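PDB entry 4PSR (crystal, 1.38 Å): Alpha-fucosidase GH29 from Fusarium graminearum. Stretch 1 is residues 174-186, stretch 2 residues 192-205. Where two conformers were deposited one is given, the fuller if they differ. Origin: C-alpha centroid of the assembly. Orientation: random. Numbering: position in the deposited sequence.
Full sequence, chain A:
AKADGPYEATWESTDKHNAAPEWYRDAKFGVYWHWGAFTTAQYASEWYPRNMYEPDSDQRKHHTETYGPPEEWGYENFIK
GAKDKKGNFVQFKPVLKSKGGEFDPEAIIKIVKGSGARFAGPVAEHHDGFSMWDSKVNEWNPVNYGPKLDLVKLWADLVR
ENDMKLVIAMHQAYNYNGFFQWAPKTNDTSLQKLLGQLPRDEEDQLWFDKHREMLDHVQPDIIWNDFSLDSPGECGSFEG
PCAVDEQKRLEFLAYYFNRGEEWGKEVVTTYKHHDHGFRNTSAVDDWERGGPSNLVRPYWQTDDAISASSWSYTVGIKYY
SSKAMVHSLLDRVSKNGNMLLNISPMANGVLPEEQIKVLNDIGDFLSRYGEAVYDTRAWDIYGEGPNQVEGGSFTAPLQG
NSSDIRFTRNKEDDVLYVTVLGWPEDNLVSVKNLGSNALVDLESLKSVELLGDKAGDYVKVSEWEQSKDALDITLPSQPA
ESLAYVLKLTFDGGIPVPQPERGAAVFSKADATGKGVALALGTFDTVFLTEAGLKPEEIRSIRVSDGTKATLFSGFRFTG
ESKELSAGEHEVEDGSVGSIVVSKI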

ATOM      1  N   TYR A 174       5.093 -10.401 -15.497  1.00 10.91           N
ATOM      2  CA  TYR A 174       5.608 -11.735 -15.172  1.00 10.71           C
ATOM      3  C   TYR A 174       5.013 -12.802 -16.090  1.00 11.06           C
ATOM      4  O   TYR A 174       5.580 -13.892 -16.278  1.00 12.60           O
ATOM      5  CB  TYR A 174       5.388 -12.056 -13.689  1.00 12.13           C
ATOM      6  CG  TYR A 174       5.961 -13.356 -13.200  1.00 10.25           C
ATOM      7  CD1 TYR A 174       7.233 -13.785 -13.585  1.00 12.45           C
ATOM      8  CD2 TYR A 174       5.271 -14.123 -12.282  1.00 13.11           C
ATOM      9  CE1 TYR A 174       7.744 -14.964 -13.113  1.00 12.06           C
ATOM     10  CE2 TYR A 174       5.785 -15.319 -11.800  1.00 12.72           C
ATOM     11  CZ  TYR A 174       7.035 -15.725 -12.203  1.00 12.43           C
ATOM     12  OH  TYR A 174       7.504 -16.928 -11.696  1.00 14.86           O
ATOM     13  N   ASN A 175       3.899 -12.463 -16.742  1.00 12.35           N
ATOM     14  CA  ASN A 175       3.282 -13.348 -17.720  1.00 10.47           C
ATOM     15  C   ASN A 175       4.265 -13.964 -18.728  1.00 11.59           C
ATOM     16  O   ASN A 175       4.141 -15.157 -19.037  1.00 11.75           O
ATOM     17  CB  ASN A 175       2.167 -12.579 -18.464  1.00 11.88           C
ATOM     18  CG  ASN A 175       1.602 -13.348 -19.623  1.00 12.36           C
ATOM     19  OD1 ASN A 175       1.972 -13.091 -20.775  1.00 16.08           O
ATOM     20  ND2 ASN A 175       0.737 -14.318 -19.346  1.00 11.03           N
ATOM     21  N   TYR A 176       5.195 -13.161 -19.222  1.00 13.08           N
ATOM     22  CA  TYR A 176       6.159 -13.620 -20.216  1.00 13.64           C
ATOM     23  C   TYR A 176       7.563 -13.681 -19.669  1.00 12.89           C
ATOM     24  O   TYR A 176       8.519 -13.841 -20.456  1.00 14.68           O
ATOM     25  CB  TYR A 176       6.107 -12.758 -21.478  1.00 13.29           C
ATOM     26  CG  TYR A 176       6.468 -11.287 -21.355  1.00 12.28           C
ATOM     27  CD1 TYR A 176       5.501 -10.331 -20.997  1.00 13.40           C
ATOM     28  CD2 TYR A 176       7.754 -10.822 -21.694  1.00 13.37           C
ATOM     29  CE1 TYR A 176       5.812  -9.004 -20.947  1.00 14.99           C
ATOM     30  CE2 TYR A 176       8.074  -9.469 -21.617  1.00 15.51           C
ATOM     31  CZ  TYR A 176       7.089  -8.566 -21.274  1.00 14.42           C
ATOM     32  OH  TYR A 176       7.371  -7.218 -21.228  1.00 16.03           O
ATOM     33  N   ASN A 177       7.707 -13.537 -18.348  1.00 12.59           N
ATOM     34  CA  ASN A 177       9.010 -13.597 -17.670  1.00 10.92           C
ATOM     35  C   ASN A 177       9.098 -14.783 -16.728  1.00 12.96           C
ATOM     36  O   ASN A 177       9.933 -14.791 -15.839  1.00 13.41           O
ATOM     37  CB  ASN A 177       9.337 -12.276 -16.946  1.00 11.57           C
ATOM     38  CG  ASN A 177       9.891 -11.236 -17.870  1.00 15.22           C
ATOM     39  OD1 ASN A 177      11.057 -11.337 -18.292  1.00 14.07           O
ATOM     40  ND2 ASN A 177       9.113 -10.226 -18.190  1.00 13.49           N
ATOM     41  N   GLY A 178       8.254 -15.790 -16.920  1.00 11.63           N
ATOM     42  CA  GLY A 178       8.380 -17.048 -16.220  1.00 12.61           C
ATOM     43  C   GLY A 178       7.114 -17.623 -15.630  1.00 11.38           C
ATOM     44  O   GLY A 178       7.071 -18.807 -15.344  1.00 13.19           O
ATOM     45  N   PHE A 179       6.064 -16.825 -15.453  1.00 12.35           N
ATOM     46  CA  PHE A 179       4.863 -17.360 -14.801  1.00 11.40           C
ATOM     47  C   PHE A 179       4.402 -18.676 -15.401  1.00 10.07           C
ATOM     48  O   PHE A 179       4.085 -19.613 -14.680  1.00 11.12           O
ATOM     49  CB  PHE A 179       3.731 -16.335 -14.904  1.00 11.33           C
ATOM     50  CG  PHE A 179       2.481 -16.685 -14.111  1.00 10.25           C
ATOM     51  CD1 PHE A 179       2.464 -16.619 -12.730  1.00 13.11           C
ATOM     52  CD2 PHE A 179       1.311 -17.021 -14.773  1.00 11.87           C
ATOM     53  CE1 PHE A 179       1.309 -16.893 -12.003  1.00 12.11           C
ATOM     54  CE2 PHE A 179       0.151 -17.287 -14.049  1.00 11.97           C
ATOM     55  CZ  PHE A 179       0.163 -17.228 -12.678  1.00 10.88           C
ATOM     56  N   PHE A 180       4.345 -18.719 -16.730  1.00 13.30           N
ATOM     57  CA  PHE A 180       3.858 -19.903 -17.428  1.00 12.90           C
ATOM     58  C   PHE A 180       5.019 -20.801 -17.922  1.00 14.64           C
ATOM     59  O   PHE A 180       4.888 -21.509 -18.903  1.00 14.32           O
ATOM     60  CB  PHE A 180       2.976 -19.483 -18.602  1.00 12.70           C
ATOM     61  CG  PHE A 180       1.552 -19.104 -18.222  1.00 11.12           C
ATOM     62  CD1 PHE A 180       0.750 -19.991 -17.531  1.00 11.57           C
ATOM     63  CD2 PHE A 180       1.003 -17.880 -18.648  1.00 10.05           C
ATOM     64  CE1 PHE A 180      -0.583 -19.683 -17.224  1.00 13.91           C
ATOM     65  CE2 PHE A 180      -0.359 -17.585 -18.346  1.00 10.78           C
ATOM     66  CZ  PHE A 180      -1.122 -18.474 -17.656  1.00 11.41           C
ATOM     67  N   GLN A 181       6.130 -20.808 -17.201  1.00 12.91           N
ATOM     68  CA  GLN A 181       7.315 -21.564 -17.667  1.00 12.94           C
ATOM     69  C   GLN A 181       7.049 -23.060 -17.855  1.00 16.20           C
ATOM     70  O   GLN A 181       7.731 -23.699 -18.668  1.00 15.36           O
ATOM     71  CB  GLN A 181       8.490 -21.364 -16.694  1.00 14.92           C
ATOM     72  CG  GLN A 181       8.328 -21.988 -15.337  1.00 13.94           C
ATOM     73  CD  GLN A 181       9.472 -21.630 -14.438  1.00 15.72           C
ATOM     74  OE1 GLN A 181       9.365 -20.785 -13.566  1.00 16.82           O
ATOM     75  NE2 GLN A 181      10.606 -22.300 -14.646  1.00 17.26           N
ATOM     76  N   TRP A 182       6.105 -23.624 -17.109  1.00 13.33           N
ATOM     77  CA  TRP A 182       5.833 -25.067 -17.181  1.00 12.48           C
ATOM     78  C   TRP A 182       4.717 -25.467 -18.164  1.00 13.91           C
ATOM     79  O   TRP A 182       4.418 -26.665 -18.308  1.00 16.63           O
ATOM     80  CB  TRP A 182       5.557 -25.644 -15.797  1.00 12.61           C
ATOM     81  CG  TRP A 182       6.719 -25.457 -14.831  1.00 14.40           C
ATOM     82  CD1 TRP A 182       8.014 -25.894 -15.029  1.00 17.76           C
ATOM     83  CD2 TRP A 182       6.721 -24.788 -13.563  1.00 14.50           C
ATOM     84  NE1 TRP A 182       8.803 -25.550 -13.961  1.00 18.01           N
ATOM     85  CE2 TRP A 182       8.038 -24.877 -13.039  1.00 16.50           C
ATOM     86  CE3 TRP A 182       5.750 -24.130 -12.813  1.00 14.73           C
ATOM     87  CZ2 TRP A 182       8.405 -24.325 -11.801  1.00 16.74           C
ATOM     88  CZ3 TRP A 182       6.122 -23.581 -11.555  1.00 16.00           C
ATOM     89  CH2 TRP A 182       7.449 -23.669 -11.084  1.00 17.50           C
ATOM     90  N   ALA A 183       4.063 -24.482 -18.788  1.00 14.21           N
ATOM     91  CA  ALA A 183       3.047 -24.794 -19.793  1.00 15.46           C
ATOM     92  C   ALA A 183       3.699 -25.397 -21.029  1.00 14.89           C
ATOM     93  O   ALA A 183       4.795 -24.986 -21.392  1.00 17.59           O
ATOM     94  CB  ALA A 183       2.249 -23.547 -20.184  1.00 13.26           C
ATOM     95  N   PRO A 184       3.009 -26.339 -21.700  1.00 13.60           N
ATOM     96  CA  PRO A 184       3.571 -26.873 -22.945  1.00 14.49           C
ATOM     97  C   PRO A 184       3.789 -25.772 -23.974  1.00 17.71           C
ATOM     98  O   PRO A 184       3.018 -24.803 -24.067  1.00 17.35           O
ATOM     99  CB  PRO A 184       2.483 -27.826 -23.433  1.00 18.21           C
ATOM    100  CG  PRO A 184       1.664 -28.171 -22.234  1.00 16.26           C
ATOM    101  CD  PRO A 184       1.722 -26.961 -21.343  1.00 15.91           C
ATOM    102  N   LYS A 185       4.824 -25.919 -24.784  1.00 17.86           N
ATOM    103  CA  LYS A 185       4.993 -25.052 -25.918  1.00 14.66           C
ATOM    104  C   LYS A 185       3.862 -25.269 -26.887  1.00 15.72           C
ATOM    105  O   LYS A 185       3.375 -26.400 -27.059  1.00 19.86           O
ATOM    106  CB  LYS A 185       6.315 -25.367 -26.623  1.00 20.79           C
ATOM    107  CG  LYS A 185       7.518 -25.134 -25.761  1.00 22.48           C
ATOM    108  CD  LYS A 185       7.501 -23.740 -25.133  1.00 45.89           C
ATOM    109  CE  LYS A 185       8.640 -23.521 -24.161  1.00 51.42           C
ATOM    110  NZ  LYS A 185       8.431 -22.248 -23.421  1.00 52.22           N
ATOM    111  N   THR A 186       3.425 -24.181 -27.517  1.00 17.19           N
ATOM    112  CA  THR A 186       2.370 -24.244 -28.515  1.00 15.62           C
ATOM    113  C   THR A 186       2.726 -23.411 -29.749  1.00 17.33           C
ATOM    114  O   THR A 186       3.380 -22.359 -29.646  1.00 15.66           O
ATOM    115  CB  THR A 186       1.036 -23.730 -27.940  1.00 17.77           C
ATOM    116  OG1 THR A 186       0.034 -23.798 -28.949  1.00 18.25           O
ATOM    117  CG2 THR A 186       1.160 -22.300 -27.437  1.00 18.62           C
ATOM    118  N   GLN A 192      -0.215 -18.685 -27.695  1.00 12.70           N
ATOM    119  CA  GLN A 192       1.059 -18.110 -27.302  1.00 13.86           C
ATOM    120  C   GLN A 192       0.874 -16.776 -26.589  1.00 12.15           C
ATOM    121  O   GLN A 192       1.606 -16.469 -25.650  1.00 13.30           O
ATOM    122  CB  GLN A 192       1.963 -17.906 -28.501  1.00 13.17           C
ATOM    123  CG  GLN A 192       2.550 -19.175 -29.128  1.00 14.19           C
ATOM    124  CD  GLN A 192       3.365 -18.858 -30.371  1.00 16.73           C
ATOM    125  OE1 GLN A 192       3.405 -17.720 -30.834  1.00 17.17           O
ATOM    126  NE2 GLN A 192       4.005 -19.875 -30.928  1.00 20.55           N
ATOM    127  N   LYS A 193      -0.086 -15.982 -27.040  1.00 11.58           N
ATOM    128  CA  LYS A 193      -0.335 -14.689 -26.403  1.00 11.75           C
ATOM    129  C   LYS A 193      -0.805 -14.883 -24.951  1.00 12.96           C
ATOM    130  O   LYS A 193      -0.340 -14.186 -24.046  1.00 11.83           O
ATOM    131  CB  LYS A 193      -1.353 -13.863 -27.180  1.00 10.79           C
ATOM    132  CG  LYS A 193      -1.588 -12.460 -26.590  1.00 11.11           C
ATOM    133  CD  LYS A 193      -2.602 -11.655 -27.413  1.00 13.77           C
ATOM    134  CE  LYS A 193      -2.068 -11.276 -28.795  1.00 13.74           C
ATOM    135  NZ  LYS A 193      -3.151 -10.601 -29.557  1.00 15.83           N
ATOM    136  N   LEU A 194      -1.715 -15.809 -24.711  1.00 10.71           N
ATOM    137  CA  LEU A 194      -2.160 -16.097 -23.340  1.00 11.98           C
ATOM    138  C   LEU A 194      -0.987 -16.507 -22.432  1.00 11.06           C
ATOM    139  O   LEU A 194      -0.845 -16.020 -21.296  1.00 11.93           O
ATOM    140  CB  LEU A 194      -3.235 -17.177 -23.315  1.00 12.20           C
ATOM    141  CG  LEU A 194      -3.803 -17.479 -21.923  1.00 10.03           C
ATOM    142  CD1 LEU A 194      -4.727 -16.372 -21.407  1.00 12.84           C
ATOM    143  CD2 LEU A 194      -4.518 -18.826 -21.941  1.00 14.03           C
ATOM    144  N   LEU A 195      -0.156 -17.407 -22.956  1.00 11.94           N
ATOM    145  CA  LEU A 195       0.855 -18.113 -22.176  1.00 11.41           C
ATOM    146  C   LEU A 195       2.238 -17.444 -22.205  1.00 13.75           C
ATOM    147  O   LEU A 195       3.206 -18.015 -21.698  1.00 14.15           O
ATOM    148  CB  LEU A 195       0.950 -19.572 -22.654  1.00 14.27           C
ATOM    149  CG  LEU A 195      -0.332 -20.379 -22.535  1.00 13.24           C
ATOM    150  CD1 LEU A 195      -0.196 -21.778 -23.107  1.00 16.08           C
ATOM    151  CD2 LEU A 195      -0.762 -20.489 -21.087  1.00 15.19           C
ATOM    152  N   GLY A 196       2.336 -16.256 -22.778  1.00 12.06           N
ATOM    153  CA  GLY A 196       3.578 -15.499 -22.768  1.00 13.54           C
ATOM    154  C   GLY A 196       4.686 -16.126 -23.602  1.00 14.19           C
ATOM    155  O   GLY A 196       5.857 -16.029 -23.214  1.00 15.45           O
ATOM    156  N   GLN A 197       4.329 -16.753 -24.726  1.00 13.48           N
ATOM    157  CA  GLN A 197       5.277 -17.441 -25.600  1.00 13.93           C
ATOM    158  C   GLN A 197       5.539 -16.712 -26.912  1.00 15.98           C
ATOM    159  O   GLN A 197       6.154 -17.275 -27.799  1.00 17.73           O
ATOM    160  CB  GLN A 197       4.763 -18.851 -25.900  1.00 14.68           C
ATOM    161  CG  GLN A 197       4.772 -19.775 -24.703  1.00 15.50           C
ATOM    162  CD  GLN A 197       4.291 -21.174 -25.023  1.00 17.26           C
ATOM    163  OE1 GLN A 197       4.251 -21.587 -26.189  1.00 16.70           O
ATOM    164  NE2 GLN A 197       3.907 -21.903 -23.994  1.00 16.74           N
ATOM    165  N   LEU A 198       5.068 -15.483 -27.064  1.00 12.80           N
ATOM    166  CA  LEU A 198       5.349 -14.732 -28.283  1.00 15.45           C
ATOM    167  C   LEU A 198       6.803 -14.280 -28.259  1.00 16.28           C
ATOM    168  O   LEU A 198       7.439 -14.302 -27.209  1.00 15.14           O
ATOM    169  CB  LEU A 198       4.437 -13.501 -28.392  1.00 12.95           C
ATOM    170  CG  LEU A 198       2.938 -13.768 -28.514  1.00 14.88           C
ATOM    171  CD1 LEU A 198       2.169 -12.472 -28.319  1.00 14.63           C
ATOM    172  CD2 LEU A 198       2.632 -14.374 -29.865  1.00 16.22           C
ATOM    173  N   PRO A 199       7.333 -13.829 -29.401  1.00 15.56           N
ATOM    174  CA  PRO A 199       8.686 -13.263 -29.363  1.00 16.70           C
ATOM    175  C   PRO A 199       8.782 -12.127 -28.357  1.00 18.22           C
ATOM    176  O   PRO A 199       7.813 -11.378 -28.149  1.00 15.53           O
ATOM    177  CB  PRO A 199       8.877 -12.760 -30.796  1.00 18.11           C
ATOM    178  CG  PRO A 199       8.016 -13.698 -31.626  1.00 17.91           C
ATOM    179  CD  PRO A 199       6.787 -13.889 -30.766  1.00 15.97           C
ATOM    180  N   ARG A 200       9.932 -11.938 -27.710  0.55 14.58           N
ATOM    181  CA  ARG A 200      10.038 -10.951 -26.626  0.55 16.05           C
ATOM    182  C   ARG A 200       9.766  -9.516 -27.085  0.55 14.29           C
ATOM    183  O   ARG A 200       9.182  -8.742 -26.332  0.55 15.98           O
ATOM    184  CB  ARG A 200      11.388 -11.023 -25.874  0.55 17.52           C
ATOM    185  CG  ARG A 200      11.486 -10.019 -24.705  0.55 24.97           C
ATOM    186  CD  ARG A 200      12.612 -10.339 -23.719  0.55 31.52           C
ATOM    187  NE  ARG A 200      12.419 -11.646 -23.094  0.55 19.71           N
ATOM    188  CZ  ARG A 200      11.875 -11.852 -21.893  0.55 18.41           C
ATOM    189  NH1 ARG A 200      11.725 -13.092 -21.444  0.55 25.81           N
ATOM    190  NH2 ARG A 200      11.503 -10.837 -21.137  0.55 13.69           N
ATOM    191  N   ASP A 201      10.159  -9.143 -28.297  0.55 16.33           N
ATOM    192  CA  ASP A 201       9.883  -7.782 -28.743  0.55 18.50           C
ATOM    193  C   ASP A 201       8.373  -7.556 -28.825  0.55 17.55           C
ATOM    194  O   ASP A 201       7.873  -6.454 -28.515  0.55 13.75           O
ATOM    195  CB  ASP A 201      10.618  -7.418 -30.053  0.55 15.58           C
ATOM    196  CG  ASP A 201       9.999  -8.048 -31.293  0.55 25.38           C
ATOM    197  OD1 ASP A 201       9.688  -9.255 -31.287  0.55 19.45           O
ATOM    198  OD2 ASP A 201       9.841  -7.322 -32.298  0.55 45.92           O
ATOM    199  N   GLU A 202       7.648  -8.606 -29.200  1.00 13.21           N
ATOM    200  CA  GLU A 202       6.201  -8.522 -29.294  1.00 13.35           C
ATOM    201  C   GLU A 202       5.600  -8.488 -27.898  1.00 13.58           C
ATOM    202  O   GLU A 202       4.617  -7.764 -27.676  1.00 13.32           O
ATOM    203  CB  GLU A 202       5.646  -9.705 -30.072  1.00 16.43           C
ATOM    204  CG  GLU A 202       6.012  -9.640 -31.547  1.00 24.65           C
ATOM    205  CD  GLU A 202       5.504 -10.815 -32.356  1.00 28.30           C
ATOM    206  OE1 GLU A 202       4.522 -11.469 -31.924  1.00 22.15           O
ATOM    207  OE2 GLU A 202       6.110 -11.056 -33.434  1.00 31.51           O
ATOM    208  N   GLU A 203       6.170  -9.241 -26.962  1.00 12.23           N
ATOM    209  CA  GLU A 203       5.657  -9.262 -25.578  1.00 11.27           C
ATOM    210  C   GLU A 203       5.888  -7.905 -24.929  1.00 12.31           C
ATOM    211  O   GLU A 203       5.006  -7.412 -24.215  1.00 12.68           O
ATOM    212  CB  GLU A 203       6.318 -10.355 -24.715  1.00 11.11           C
ATOM    213  CG  GLU A 203       5.987 -11.787 -25.130  1.00 12.79           C
ATOM    214  CD  GLU A 203       4.622 -12.282 -24.751  1.00 12.29           C
ATOM    215  OE1 GLU A 203       3.834 -11.488 -24.165  1.00 13.75           O
ATOM    216  OE2 GLU A 203       4.309 -13.474 -25.025  1.00 13.73           O
ATOM    217  N   ASP A 204       7.064  -7.306 -25.127  1.00 13.89           N
ATOM    218  CA  ASP A 204       7.354  -5.988 -24.569  1.00 12.16           C
ATOM    219  C   ASP A 204       6.383  -4.946 -25.132  1.00 14.37           C
ATOM    220  O   ASP A 204       5.871  -4.076 -24.427  1.00 13.15           O
ATOM    221  CB  ASP A 204       8.828  -5.587 -24.812  1.00 15.53           C
ATOM    222  CG  ASP A 204       9.807  -6.314 -23.890  1.00 15.14           C
ATOM    223  OD1 ASP A 204       9.510  -6.452 -22.684  1.00 16.19           O
ATOM    224  OD2 ASP A 204      10.882  -6.738 -24.399  1.00 20.45           O
ATOM    225  N   GLN A 205       6.119  -5.024 -26.425  1.00 12.41           N
ATOM    226  CA  GLN A 205       5.161  -4.132 -27.036  1.00 11.63           C
ATOM    227  C   GLN A 205       3.753  -4.344 -26.465  1.00 12.12           C
ATOM    228  O   GLN A 205       3.040  -3.351 -26.229  1.00 13.42           O
ATOM    229  CB  GLN A 205       5.158  -4.315 -28.575  1.00 13.09           C
ATOM    230  CG  GLN A 205       4.188  -3.398 -29.296  1.00 13.35           C
ATOM    231  CD  GLN A 205       4.658  -1.949 -29.274  1.00 18.31           C
ATOM    232  OE1 GLN A 205       5.765  -1.647 -29.726  1.00 23.79           O
ATOM    233  NE2 GLN A 205       3.831  -1.044 -28.768  1.00 19.05           N
TER
HETATM  234  O   HOH W   1       1.639 -12.377 -23.321  1.00 13.56           O
HETATM  235  O   HOH W   2       4.608 -20.491 -21.531  1.00 18.73           O
HETATM  236  O   HOH W   3       6.106 -21.769 -28.290  1.00 23.77           O

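The two stretches bury 777 Å² between them, both sides summed, and the nearest CA atoms across the contact are those of Tyr176 and Gly196, 4.1 Å apart. Six direct hydrogen bonds cross the contact, and every one uses at least one side-chain atom; none is backbone to backbone.

Three of these bonds belong to two glutamines that serve extended backbone. Gln197, with chi1 in m and chi2 in t, points its CB toward stretch 1 and presents its amide to the Pro184–Thr186 segment: NE2 donates to Pro184 O (3.0 Å, 169° at the hydrogen), while OE1 accepts from Thr186 N (3.0 Å, 158°). A primary amide suits this place because it carries a donor and an acceptor side by side, matching a carbonyl and an NH two residues apart. Gln192 extends the pattern, its NE2 donating to Thr186 O at 2.9 Å and 165°. Its CB lies sideways, but the m, t side chain brings its end nearer.

The other three bonds come from the first turn of stretch 1. Asn175, chi1 t, sends ND2 to Leu194 O (3.0 Å, 165°), reaching a carbonyl near the end of the helix. Tyr176, chi1 p, points its CB toward stretch 2, and its OH donates to Asp204 OD1 at 2.7 Å, with that oxygen at the ring edge near its plane. Asn177 OD1 accepts from Arg200 NH2 (2.9 Å, 157°) at the edge of the guanidinium, where its NH groups point.

Ring contacts add to these. Glu203 CB sits 3.5 Å from the centroid of the Tyr176 ring, 15° off the normal, so the aliphatic root of an acidic residue packs on the aromatic face. Tyr176 CD2 in turn lies over one face of the Arg200 guanidinium; the closest side-chain pair is Tyr176 CE2 to Arg200 NH2, 3.7 Å. Leu195 CD2 stands 3.7 Å from the centroid of the Phe180 ring and only 2° off its normal, over the ring face. Although the CB of Leu195 points away, its m, t rotamer returns the methyls to the interface, where CD1 also meets Ala183 CB at 4.2 Å. Tyr176, Phe180, Ala183 and Leu195 are all buried.

Gly196 follows the helix with positive phi (68°) in a Schellman motif, a conformation that favours glycine. Packing adds a second constraint: an ideal CB would lie 2.3 Å from Asn175 O and 2.9 Å from Tyr176 CA, both clashes. The absent side chain thus permits the close backbone approach.

Three waters bridge the stretches. Water 1 lies 2.7 Å from Asn175 OD1 and 2.5 Å from Glu203 OE1. Water 2 accepts from Gln197 NE2 (2.9 Å) and lies 2.8 Å from Phe180 O and 2.9 Å from Leu195 O. Water 3 donates to Thr186 O (3.1 Å) and Gln197 OE1 (2.8 Å), reinforcing the glutamine clamp.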